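Local structure of glucose-resistance amylase regulator (Weissella paramesenteroides ATCC 33313, 4RK6) at residues N128-G133 with L188-A193. The protein binds alpha-D-glucopyranose and probably acts as a LacI-family, DNA-binding transcriptional repressor of the CcpA type. Numbering follows the deposited sequence.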
loop_
_atom_site.group_PDB
_atom_site.type_symbol
_atom_site.label_atom_id
_atom_site.label_comp_id
_atom_site.label_asym_id
_atom_site.label_seq_id
_atom_site.Cartn_x
_atom_site.Cartn_y
_atom_site.Cartn_z
ATOM N N ASN A 128 18.951 26.262 5.966
ATOM C CA ASN A 128 18.000 25.934 7.008
ATOM C C ASN A 128 17.099 24.790 6.569
ATOM O O ASN A 128 16.300 24.963 5.654
ATOM C CB ASN A 128 17.192 27.172 7.349
ATOM C CG ASN A 128 18.070 28.244 7.965
ATOM O OD1 ASN A 128 18.867 27.952 8.860
ATOM N ND2 ASN A 128 17.956 29.450 7.481
ATOM N N ILE A 129 17.268 23.632 7.201
ATOM C CA ILE A 129 16.682 22.367 6.706
ATOM C C ILE A 129 16.013 21.604 7.829
ATOM O O ILE A 129 16.554 21.496 8.925
ATOM C CB ILE A 129 17.735 21.474 6.010
ATOM C CG1 ILE A 129 18.431 22.240 4.890
ATOM C CG2 ILE A 129 17.094 20.216 5.429
ATOM C CD1 ILE A 129 19.523 21.498 4.163
ATOM N N ALA A 130 14.814 21.097 7.569
ATOM C CA ALA A 130 14.086 20.295 8.535
ATOM C C ALA A 130 14.113 18.799 8.164
ATOM O O ALA A 130 14.085 18.450 6.984
ATOM C CB ALA A 130 12.661 20.771 8.653
ATOM N N LEU A 131 14.174 17.946 9.186
ATOM C CA LEU A 131 13.875 16.530 9.055
ATOM C C LEU A 131 12.472 16.326 9.598
ATOM O O LEU A 131 12.180 16.660 10.751
ATOM C CB LEU A 131 14.897 15.671 9.828
ATOM C CG LEU A 131 14.709 14.154 9.706
ATOM C CD1 LEU A 131 15.098 13.675 8.321
ATOM C CD2 LEU A 131 15.557 13.418 10.735
ATOM N N VAL A 132 11.592 15.784 8.752
ATOM C CA VAL A 132 10.175 15.609 9.093
ATOM C C VAL A 132 9.784 14.153 8.921
ATOM O O VAL A 132 10.057 13.557 7.896
ATOM C CB VAL A 132 9.235 16.490 8.225
ATOM C CG1 VAL A 132 7.788 16.303 8.642
ATOM C CG2 VAL A 132 9.630 17.957 8.342
ATOM N N GLY A 133 9.165 13.578 9.942
ATOM C CA GLY A 133 8.766 12.194 9.921
ATOM C C GLY A 133 9.045 11.541 11.255
ATOM O O GLY A 133 8.665 12.067 12.305
ATOM N N LEU A 188 7.905 29.862 7.619
ATOM C CA LEU A 188 8.681 28.677 7.905
ATOM C C LEU A 188 10.136 29.049 8.086
ATOM O O LEU A 188 10.673 29.801 7.287
ATOM C CB LEU A 188 8.541 27.649 6.778
ATOM C CG LEU A 188 7.159 26.996 6.713
ATOM C CD1 LEU A 188 7.139 26.070 5.499
ATOM C CD2 LEU A 188 6.796 26.234 7.959
ATOM N N PRO A 189 10.773 28.508 9.141
ATOM C CA PRO A 189 12.165 28.847 9.440
ATOM C C PRO A 189 13.168 28.036 8.641
ATOM O O PRO A 189 14.368 28.287 8.736
ATOM C CB PRO A 189 12.294 28.545 10.937
ATOM C CG PRO A 189 11.243 27.526 11.227
ATOM C CD PRO A 189 10.143 27.747 10.231
ATOM N N PHE A 190 12.670 27.094 7.843
ATOM C CA PHE A 190 13.482 26.303 6.942
ATOM C C PHE A 190 12.965 26.394 5.512
ATOM O O PHE A 190 11.771 26.601 5.271
ATOM C CB PHE A 190 13.517 24.838 7.391
ATOM C CG PHE A 190 12.170 24.279 7.779
ATOM C CD1 PHE A 190 11.344 23.691 6.830
ATOM C CD2 PHE A 190 11.731 24.325 9.101
ATOM C CE1 PHE A 190 10.114 23.182 7.192
ATOM C CE2 PHE A 190 10.507 23.801 9.471
ATOM C CZ PHE A 190 9.686 23.234 8.513
ATOM N N THR A 191 13.873 26.220 4.569
ATOM C CA THR A 191 13.554 26.322 3.137
ATOM C C THR A 191 13.380 24.964 2.461
ATOM O O THR A 191 12.889 24.898 1.325
ATOM C CB THR A 191 14.622 27.125 2.372
ATOM O OG1 THR A 191 15.909 26.468 2.470
ATOM C CG2 THR A 191 14.703 28.548 2.928
ATOM N N ALA A 192 13.829 23.913 3.144
ATOM C CA ALA A 192 13.761 22.537 2.644
ATOM C C ALA A 192 13.449 21.596 3.776
ATOM O O ALA A 192 13.818 21.824 4.936
ATOM C CB ALA A 192 15.062 22.133 1.986
ATOM N N ALA A 193 12.738 20.530 3.437
ATOM C CA ALA A 193 12.404 19.488 4.375
ATOM C C ALA A 193 12.799 18.134 3.789
ATOM O O ALA A 193 12.553 17.857 2.623
ATOM C CB ALA A 193 10.919 19.511 4.686
HETATM O O HOH W 1 17.948 27.756 3.696
#
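Ala-130 sets its CB over the centre of the Phe-190 ring, 3.5 Å from the centroid and 5° off the ring normal, a CH-pi contact. A compact methyl suits this place, with all six ring carbons within 3.9 Å of Ala-130 CB, and phenylalanine offers it a broad face. Chi1 of Phe-190 (45°) sets CG between the backbone N and the carbonyl carbon, a crowded position, against that methyl; chi2 (89°) turns the ring face to it. Smaller apolar contacts, Val-132 CG2 on Ala-193 CB and Ile-129 CG2 on Ala-192 CB, lie on the two faces of the sheet, where small alanines fit close to the neighbouring strand.

Two backbone hydrogen bonds join the segments in parallel register: Ala-130 N to Ala-192 O (2.9 Å, nearly straight) and, just before the strands begin, Thr-191 N to Asn-128 O (2.9 Å). Ala-192 N, 3.7 Å from Asn-128 O, is buried without a partner. CA-H...O contacts from Ile-129 CA to Ala-192 O and from Ala-193 CA to Ala-130 O supplement these bonds.

At the polar end a water accepts from Asn-128 N and hydrogen-bonds to Thr-191 OG1 (2.7 Å); the threonine hydroxyl also bonds His-126 ND1, and Asn-128 OD1 bonds Asn-162 ND2.

Strand 129-132 thus sits between strands 192-195 and 163-166 in the parallel part of the mixed sheet of a periplasmic-binding-protein-like domain, with helix 172-182 over Phe-190 and Val-132, and helix 144-155 over Ile-129 and Leu-131.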